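Local atomic coordinates of ribokinase (Giardia lamblia, PDB entry 6WHJ), a protein that probably catalyses the ATP- and magnesium-dependent phosphorylation of D-ribose at O-5, yielding D-ribose 5-phosphate. Residues Y15-V20 with D71-E76; S46-A51 with V142-I147; S94-G99 with N120-P125. One frame throughout, in Å; residues are numbered along the deposited sequence.

Contact 1: residues Y15-V20 with D71-E76; sequences YNRDLV and DTFGDE. With EDO (1,2-ethanediol), chain F.
Arg17 bends at chi2 (54°) after a first torsion that sets CG opposite its own backbone N, and this fold lays the chain over the ring of Phe73, whose CG lies beside its own backbone N. Arg17 CG rests over the centre of that ring, 3.5 Å from Phe73 CE2, a CH-pi contact. Further along, the guanidinium lies flat on the same face, displaced toward the rim, with the two planes 24° apart. Its NH1 then reaches Glu76 OE2 at 3.0 Å in a salt bridge; the oxygen is met nearly along its C-O axis but stands 17° out of the guanidinium plane. NH1 also donates to a water (2.9 Å from Arg17 NH1), which lies in the guanidinium plane at its edge. The same water donates to Phe73 O and is hydrogen-bonded to Tyr15 OH, whose other partner is His41, while Arg17 NE is bonded to Ser39. At the start of helix 72-84, Asp71 is the N-cap residue, its OD1 accepting from Gly74 N at 2.8 Å. On either side of Arg17 in sequence, Asn16 ND2 and Asp18 OD1 bond O2 of an ethanediol, probably a crystallisation molecule, consistent with their predicted place in the substrate site. The stacking, the carboxylate, the water and Ser39 together fix the rotation of the Arg17 guanidinium, and Glu76 probably offsets its charge.

Contact 2: residues S46-A51 with V142-I147; sequences SNQAIA and VMQCEI. With EDO (1,2-ethanediol), chain F.
The predicted sugar site is bordered here by helix 44-55, whose first turn carries most of the predicted substrate-binding run Gly43 to Asn47, and by the loop leaving strand 140-143. Gln48 and Gln144 reach for each other from opposite directions, and Gln144 NE2 donates to Gln48 OE1 at 2.7 Å. The bond is bent, 132° at the hydrogen; the donor stands 54° above the Gln48 carbonyl plane, and the two amides are almost perpendicular, 81° apart. A bend at chi2 turns the Gln144 amide so that its NE2 meets that oxygen. On the strand, Val142 CG1 packs against Gln48 OE1 at 3.5 Å. Gln48 NE2 donates to Asp274, the predicted proton acceptor, so Gln48 lies in the second shell and Gln144 helps to orient it. Glu146, a predicted substrate ligand, has its OE1 held by Ser14 OG and Lys44 N, and an ethanediol, probably from the crystallisation liquor, lies beside its carboxylate. Such an arrangement, with the pocket at the C-terminal ends of parallel strands and beside it a helix whose N-terminal turn carries the predicted sugar-binding run, is characteristic of the alpha/beta core of PfkB-family sugar kinases.

Contact 3: residues S94-G99 with N120-P125; sequences SGAPTG and NGMLKP
Asn120 ND2 sits 3.9 Å from Gly99 CA and is gripped by backbone carbonyls outside the two segments: it donates to Tyr15 O and, more weakly, to Glu117 O. Asn16 OD1 also lies close to it, which places the amide beside the predicted substrate site. Asn120 lies in a 3-10 turn that has already begun before it and runs to Met122, with a weak bond from Leu123 N to Asn120 O. Two residues on, Met122 provides most of the touching surface on its side of the contact. A bend at chi2 (77°) followed by an extended last torsion carries its thioether alongside the loop after strand 91-93. The terminal methyl CE lies against the backbone of Gly95, 3.5 Å from Gly95 CA, where the missing side chain lets it come so near, and it continues to Ala96 N at 3.6 Å. The sulfur packs on the small side chain next along, with Met122 SD 4.0 Å from Ala96 CB. The loop is also held elsewhere: Thr98 OG1 is hydrogen-bonded to both Asp71 OD1 and Gly69 N, and the backbone of Pro97 is bonded to Ala119, the residue before Asn120. None of the contacts between 94-99 and 120-125 is a hydrogen bond; they are van der Waals touches of a thioether on backbone and methyl, and of an amide nitrogen on a glycine carbon. The chemistry therefore divides the labour: apolar packing at the partly exposed Met122 end, and polar fixing of the buried Asn120 amide by Tyr15 O, with weaker help from Glu117 O.

From the N terminus, residues 15-20 lead into and along strand 16-22 of the smaller, four-stranded sheet, and 46-51 follow in helix 44-55. Contact 1 closes its loop when 71-76 opens helix 72-84, tying that helix to strand 16-22. Since 46-51 lies inside that loop and waits until 142-147 for its partner, contacts 1 and 2 cross; contact 2 ties helix 44-55 to the end of strand 140-143 of the larger sheet. Contact 3 opens after contact 1 has closed and lies nested within the long loop of contact 2, joining the approach to strand 99-105 with the turn after strand 111-116. The ethanediol lies between contacts 1 and 2, in the presumed sugar pocket.

Contact 1: residues Y15-V20 with D71-E76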
loop_
_atom_site.group_PDB
_atom_site.type_symbol
_atom_site.label_atom_id
_atom_site.label_comp_id
_atom_site.label_asym_id
_atom_site.label_seq_id
_atom_site.Cartn_x
_atom_site.Cartn_y
_atom_site.Cartn_z
ATOM N N TYR B 15 -8.979 13.931 3.149
ATOM C CA TYR B 15 -8.692 13.502 1.791
ATOM C C TYR B 15 -7.510 12.548 1.859
ATOM O O TYR B 15 -6.470 12.881 2.441
ATOM C CB TYR B 15 -8.358 14.660 0.838
ATOM C CG TYR B 15 -7.843 14.114 -0.481
ATOM C CD1 TYR B 15 -8.726 13.630 -1.429
ATOM C CD2 TYR B 15 -6.482 13.987 -0.733
ATOM C CE1 TYR B 15 -8.284 13.079 -2.610
ATOM C CE2 TYR B 15 -6.023 13.433 -1.921
ATOM C CZ TYR B 15 -6.935 12.977 -2.857
ATOM O OH TYR B 15 -6.522 12.423 -4.056
ATOM N N ASN B 16 -7.672 11.373 1.260
ATOM C CA ASN B 16 -6.599 10.405 1.119
ATOM C C ASN B 16 -6.451 10.045 -0.352
ATOM O O ASN B 16 -7.448 9.816 -1.045
ATOM C CB ASN B 16 -6.878 9.123 1.925
ATOM C CG ASN B 16 -7.002 9.371 3.423
ATOM O OD1 ASN B 16 -6.188 10.066 4.020
ATOM N ND2 ASN B 16 -8.032 8.801 4.029
ATOM N N ARG B 17 -5.211 10.004 -0.829
ATOM C CA ARG B 17 -4.930 9.393 -2.119
ATOM C C ARG B 17 -4.894 7.881 -1.906
ATOM O O ARG B 17 -4.052 7.370 -1.156
ATOM C CB ARG B 17 -3.609 9.910 -2.693
ATOM C CG ARG B 17 -3.299 9.418 -4.100
ATOM C CD ARG B 17 -4.453 9.718 -5.013
ATOM N NE ARG B 17 -4.202 9.370 -6.410
ATOM C CZ ARG B 17 -4.026 10.246 -7.397
ATOM N NH1 ARG B 17 -4.077 11.555 -7.158
ATOM N NH2 ARG B 17 -3.813 9.808 -8.634
ATOM N N ASP B 18 -5.829 7.173 -2.528
ATOM C CA ASP B 18 -5.937 5.728 -2.358
ATOM C C ASP B 18 -4.916 5.032 -3.256
ATOM O O ASP B 18 -4.911 5.236 -4.474
ATOM C CB ASP B 18 -7.351 5.269 -2.708
ATOM C CG ASP B 18 -8.363 5.530 -1.598
ATOM O OD1 ASP B 18 -7.977 5.848 -0.454
ATOM O OD2 ASP B 18 -9.574 5.450 -1.898
ATOM N N LEU B 19 -4.013 4.260 -2.658
ATOM C CA LEU B 19 -3.068 3.441 -3.415
ATOM C C LEU B 19 -3.461 1.979 -3.234
ATOM O O LEU B 19 -3.304 1.417 -2.143
ATOM C CB LEU B 19 -1.632 3.700 -2.978
ATOM C CG LEU B 19 -1.233 5.174 -2.922
ATOM C CD1 LEU B 19 0.126 5.345 -2.253
ATOM C CD2 LEU B 19 -1.219 5.719 -4.318
ATOM N N VAL B 20 -3.935 1.361 -4.314
ATOM C CA VAL B 20 -4.699 0.120 -4.256
ATOM C C VAL B 20 -4.005 -0.938 -5.098
ATOM O O VAL B 20 -3.654 -0.683 -6.254
ATOM C CB VAL B 20 -6.146 0.331 -4.747
ATOM C CG1 VAL B 20 -6.920 -0.977 -4.721
ATOM C CG2 VAL B 20 -6.846 1.353 -3.879
ATOM N N ASP B 71 2.262 19.191 -2.088
ATOM C CA ASP B 71 2.845 18.171 -2.940
ATOM C C ASP B 71 1.933 17.966 -4.138
ATOM O O ASP B 71 0.938 18.680 -4.319
ATOM C CB ASP B 71 3.051 16.844 -2.197
ATOM C CG ASP B 71 1.836 16.435 -1.355
ATOM O OD1 ASP B 71 0.679 16.537 -1.831
ATOM O OD2 ASP B 71 2.047 15.973 -0.215
ATOM N N THR B 72 2.315 16.997 -4.976
ATOM C CA THR B 72 1.580 16.720 -6.206
ATOM C C THR B 72 0.142 16.299 -5.922
ATOM O O THR B 72 -0.801 16.852 -6.497
ATOM C CB THR B 72 2.306 15.635 -7.000
ATOM O OG1 THR B 72 3.650 16.056 -7.270
ATOM C CG2 THR B 72 1.573 15.341 -8.304
ATOM N N PHE B 73 -0.041 15.307 -5.041
ATOM C CA PHE B 73 -1.382 14.847 -4.689
ATOM C C PHE B 73 -2.252 15.986 -4.171
ATOM O O PHE B 73 -3.449 16.048 -4.472
ATOM C CB PHE B 73 -1.303 13.726 -3.651
ATOM C CG PHE B 73 -0.788 12.420 -4.197
ATOM C CD1 PHE B 73 -0.736 12.190 -5.565
ATOM C CD2 PHE B 73 -0.379 11.412 -3.335
ATOM C CE1 PHE B 73 -0.268 10.991 -6.067
ATOM C CE2 PHE B 73 0.083 10.201 -3.830
ATOM C CZ PHE B 73 0.133 9.992 -5.198
ATOM N N GLY B 74 -1.680 16.878 -3.361
ATOM C CA GLY B 74 -2.449 18.008 -2.868
ATOM C C GLY B 74 -2.851 18.966 -3.974
ATOM O O GLY B 74 -3.980 19.462 -3.996
ATOM N N ASP B 75 -1.942 19.226 -4.916
ATOM C CA ASP B 75 -2.284 20.092 -6.040
ATOM C C ASP B 75 -3.367 19.459 -6.902
ATOM O O ASP B 75 -4.297 20.147 -7.344
ATOM C CB ASP B 75 -1.044 20.376 -6.891
ATOM C CG ASP B 75 0.026 21.165 -6.145
ATOM O OD1 ASP B 75 -0.303 21.900 -5.191
ATOM O OD2 ASP B 75 1.209 21.066 -6.537
ATOM N N GLU B 76 -3.289 18.142 -7.119
ATOM C CA GLU B 76 -4.245 17.488 -8.007
ATOM C C GLU B 76 -5.657 17.493 -7.432
ATOM O O GLU B 76 -6.624 17.605 -8.191
ATOM C CB GLU B 76 -3.809 16.050 -8.307
ATOM C CG GLU B 76 -2.471 15.943 -9.048
ATOM C CD GLU B 76 -2.139 14.527 -9.504
ATOM O OE1 GLU B 76 -1.155 14.362 -10.275
ATOM O OE2 GLU B 76 -2.830 13.580 -9.052
HETATM C C1 EDO F . -11.377 5.566 2.964
HETATM O O1 EDO F . -10.723 5.158 4.175
HETATM C C2 EDO F . -10.359 5.670 1.830
HETATM O O2 EDO F . -9.185 6.321 2.331
HETATM O O HOH W 1 -4.336 13.657 -5.146
#

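Contact 2: residues S46-A51 with V142-I147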
loop_
_atom_site.group_PDB
_atom_site.type_symbol
_atom_site.label_atom_id
_atom_site.label_comp_id
_atom_site.label_asym_id
_atom_site.label_seq_id
_atom_site.Cartn_x
_atom_site.Cartn_y
_atom_site.Cartn_z
ATOM N N SER B 46 -13.607 13.597 1.796
ATOM C CA SER B 46 -13.679 14.085 0.423
ATOM C C SER B 46 -14.653 13.272 -0.422
ATOM O O SER B 46 -15.313 13.823 -1.311
ATOM C CB SER B 46 -12.290 14.082 -0.205
ATOM O OG SER B 46 -12.363 14.534 -1.546
ATOM N N ASN B 47 -14.741 11.961 -0.185
ATOM C CA ASN B 47 -15.690 11.143 -0.938
ATOM C C ASN B 47 -17.118 11.591 -0.697
ATOM O O ASN B 47 -17.925 11.654 -1.630
ATOM C CB ASN B 47 -15.538 9.675 -0.570
ATOM C CG ASN B 47 -14.333 9.045 -1.201
ATOM O OD1 ASN B 47 -13.762 9.577 -2.159
ATOM N ND2 ASN B 47 -13.922 7.909 -0.659
ATOM N N GLN B 48 -17.449 11.905 0.552
ATOM C CA GLN B 48 -18.804 12.334 0.866
ATOM C C GLN B 48 -19.092 13.727 0.330
ATOM O O GLN B 48 -20.235 14.017 -0.041
ATOM C CB GLN B 48 -19.032 12.281 2.370
ATOM C CG GLN B 48 -19.254 10.899 2.879
ATOM C CD GLN B 48 -19.239 10.872 4.374
ATOM O OE1 GLN B 48 -19.474 11.900 5.009
ATOM N NE2 GLN B 48 -19.009 9.692 4.958
ATOM N N ALA B 49 -18.077 14.594 0.266
ATOM C CA ALA B 49 -18.273 15.906 -0.341
ATOM C C ALA B 49 -18.448 15.794 -1.853
ATOM O O ALA B 49 -19.220 16.551 -2.452
ATOM C CB ALA B 49 -17.103 16.829 -0.007
ATOM N N ILE B 50 -17.729 14.866 -2.489
ATOM C CA ILE B 50 -17.856 14.706 -3.932
ATOM C C ILE B 50 -19.213 14.100 -4.284
ATOM O O ILE B 50 -19.859 14.510 -5.259
ATOM C CB ILE B 50 -16.671 13.877 -4.470
ATOM C CG1 ILE B 50 -15.379 14.690 -4.317
ATOM C CG2 ILE B 50 -16.885 13.477 -5.924
ATOM C CD1 ILE B 50 -14.095 14.012 -4.798
ATOM N N ALA B 51 -19.690 13.154 -3.468
ATOM C CA ALA B 51 -21.028 12.604 -3.671
ATOM C C ALA B 51 -22.099 13.684 -3.540
ATOM O O ALA B 51 -23.072 13.696 -4.305
ATOM C CB ALA B 51 -21.279 11.463 -2.685
ATOM N N VAL B 142 -21.062 17.774 8.365
ATOM C CA VAL B 142 -20.810 16.333 8.338
ATOM C C VAL B 142 -19.357 16.064 8.706
ATOM O O VAL B 142 -18.445 16.739 8.212
ATOM C CB VAL B 142 -21.127 15.719 6.956
ATOM C CG1 VAL B 142 -21.127 14.206 7.032
ATOM C CG2 VAL B 142 -22.458 16.222 6.432
ATOM N N MET B 143 -19.138 15.067 9.565
ATOM C CA MET B 143 -17.797 14.676 9.976
ATOM C C MET B 143 -17.714 13.158 10.037
ATOM O O MET B 143 -18.727 12.467 10.168
ATOM C CB MET B 143 -17.428 15.257 11.347
ATOM C CG MET B 143 -17.468 16.771 11.424
ATOM S SD MET B 143 -16.735 17.403 12.942
ATOM C CE MET B 143 -15.004 16.985 12.712
ATOM N N GLN B 144 -16.480 12.648 9.947
ATOM C CA GLN B 144 -16.187 11.222 10.047
ATOM C C GLN B 144 -15.102 10.981 11.089
ATOM O O GLN B 144 -15.023 11.705 12.085
ATOM C CB GLN B 144 -15.752 10.648 8.703
ATOM C CG GLN B 144 -16.673 10.966 7.552
ATOM C CD GLN B 144 -16.462 12.355 7.013
ATOM O OE1 GLN B 144 -15.359 12.895 7.082
ATOM N NE2 GLN B 144 -17.513 12.942 6.462
ATOM N N CYS B 145 -14.254 9.976 10.868
ATOM C CA CYS B 145 -13.227 9.613 11.841
ATOM C C CYS B 145 -11.855 9.473 11.190
ATOM O O CYS B 145 -11.042 8.651 11.624
ATOM C CB CYS B 145 -13.598 8.314 12.551
ATOM S SG CYS B 145 -15.087 8.400 13.564
ATOM N N GLU B 146 -11.558 10.284 10.171
ATOM C CA GLU B 146 -10.284 10.194 9.467
ATOM C C GLU B 146 -9.442 11.460 9.608
ATOM O O GLU B 146 -8.566 11.708 8.774
ATOM C CB GLU B 146 -10.509 9.852 7.995
ATOM C CG GLU B 146 -10.948 8.417 7.743
ATOM C CD GLU B 146 -11.038 8.069 6.264
ATOM O OE1 GLU B 146 -11.033 9.002 5.430
ATOM O OE2 GLU B 146 -11.133 6.859 5.938
ATOM N N ILE B 147 -9.709 12.288 10.624
ATOM C CA ILE B 147 -8.762 13.317 11.053
ATOM C C ILE B 147 -8.370 12.995 12.494
ATOM O O ILE B 147 -8.754 11.952 13.031
ATOM C CB ILE B 147 -9.324 14.749 10.916
ATOM C CG1 ILE B 147 -10.526 14.970 11.844
ATOM C CG2 ILE B 147 -9.695 15.050 9.452
ATOM C CD1 ILE B 147 -10.971 16.431 11.947
HETATM C C1 EDO F . -11.377 5.566 2.964
HETATM O O1 EDO F . -10.723 5.158 4.175
HETATM C C2 EDO F . -10.359 5.670 1.830
HETATM O O2 EDO F . -9.185 6.321 2.331
#

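Contact 3: residues S94-G99 with N120-P125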
loop_
_atom_site.group_PDB
_atom_site.type_symbol
_atom_site.label_atom_id
_atom_site.label_comp_id
_atom_site.label_asym_id
_atom_site.label_seq_id
_atom_site.Cartn_x
_atom_site.Cartn_y
_atom_site.Cartn_z
ATOM N N SER B 94 2.578 22.417 4.895
ATOM C CA SER B 94 3.912 21.866 4.673
ATOM C C SER B 94 4.346 20.896 5.763
ATOM O O SER B 94 5.423 20.297 5.644
ATOM C CB SER B 94 4.955 22.985 4.555
ATOM O OG SER B 94 4.844 23.889 5.636
ATOM N N GLY B 95 3.551 20.740 6.822
ATOM C CA GLY B 95 3.974 19.900 7.933
ATOM C C GLY B 95 4.052 18.434 7.546
ATOM O O GLY B 95 4.982 17.725 7.938
ATOM N N ALA B 96 3.031 17.940 6.869
ATOM C CA ALA B 96 2.936 16.557 6.454
ATOM C C ALA B 96 2.687 16.479 4.951
ATOM O O ALA B 96 2.312 17.475 4.325
ATOM C CB ALA B 96 1.802 15.847 7.209
ATOM N N PRO B 97 2.914 15.317 4.338
ATOM C CA PRO B 97 2.419 15.085 2.974
ATOM C C PRO B 97 0.908 14.879 2.977
ATOM O O PRO B 97 0.282 14.670 4.017
ATOM C CB PRO B 97 3.144 13.809 2.538
ATOM C CG PRO B 97 3.404 13.094 3.809
ATOM C CD PRO B 97 3.715 14.175 4.819
ATOM N N THR B 98 0.320 14.953 1.784
ATOM C CA THR B 98 -1.081 14.585 1.617
ATOM C C THR B 98 -1.315 13.168 2.138
ATOM O O THR B 98 -0.468 12.286 1.984
ATOM C CB THR B 98 -1.475 14.686 0.140
ATOM O OG1 THR B 98 -1.402 16.052 -0.280
ATOM C CG2 THR B 98 -2.896 14.162 -0.096
ATOM N N GLY B 99 -2.444 12.969 2.815
ATOM C CA GLY B 99 -2.759 11.651 3.332
ATOM C C GLY B 99 -2.916 10.626 2.224
ATOM O O GLY B 99 -3.265 10.953 1.086
ATOM N N ASN B 120 -4.013 15.313 6.946
ATOM C CA ASN B 120 -5.313 15.297 7.606
ATOM C C ASN B 120 -5.171 15.562 9.098
ATOM O O ASN B 120 -6.081 16.128 9.720
ATOM C CB ASN B 120 -6.003 13.958 7.350
ATOM C CG ASN B 120 -6.436 13.798 5.906
ATOM O OD1 ASN B 120 -7.167 14.639 5.375
ATOM N ND2 ASN B 120 -5.959 12.737 5.249
ATOM N N GLY B 121 -4.014 15.233 9.674
ATOM C CA GLY B 121 -3.776 15.495 11.079
ATOM C C GLY B 121 -3.543 16.959 11.426
ATOM O O GLY B 121 -3.500 17.283 12.620
ATOM N N MET B 122 -3.394 17.846 10.433
ATOM C CA MET B 122 -3.236 19.273 10.703
ATOM C C MET B 122 -4.540 20.058 10.632
ATOM O O MET B 122 -4.533 21.259 10.938
ATOM C CB MET B 122 -2.243 19.928 9.733
ATOM C CG MET B 122 -0.785 19.799 10.119
ATOM S SD MET B 122 -0.086 18.182 9.792
ATOM C CE MET B 122 1.640 18.553 10.140
ATOM N N LEU B 123 -5.639 19.432 10.209
ATOM C CA LEU B 123 -6.922 20.117 10.060
ATOM C C LEU B 123 -7.469 20.411 11.450
ATOM O O LEU B 123 -7.965 19.517 12.134
ATOM C CB LEU B 123 -7.893 19.263 9.247
ATOM C CG LEU B 123 -9.243 19.877 8.860
ATOM C CD1 LEU B 123 -9.020 21.065 7.971
ATOM C CD2 LEU B 123 -10.127 18.877 8.155
ATOM N N LYS B 124 -7.367 21.670 11.865
ATOM C CA LYS B 124 -7.856 22.232 13.115
ATOM C C LYS B 124 -8.726 23.424 12.758
ATOM O O LYS B 124 -8.641 23.942 11.640
ATOM C CB LYS B 124 -6.738 22.746 14.041
ATOM C CG LYS B 124 -5.461 21.967 14.199
ATOM C CD LYS B 124 -4.557 22.769 15.120
ATOM C CE LYS B 124 -3.498 21.929 15.783
ATOM N NZ LYS B 124 -2.772 21.106 14.780
ATOM N N PRO B 125 -9.571 23.892 13.682
ATOM C CA PRO B 125 -10.282 25.152 13.422
ATOM C C PRO B 125 -9.360 26.300 13.043
ATOM O O PRO B 125 -9.652 27.029 12.087
ATOM C CB PRO B 125 -10.997 25.427 14.756
ATOM C CG PRO B 125 -11.222 24.060 15.334
ATOM C CD PRO B 125 -10.012 23.254 14.938
#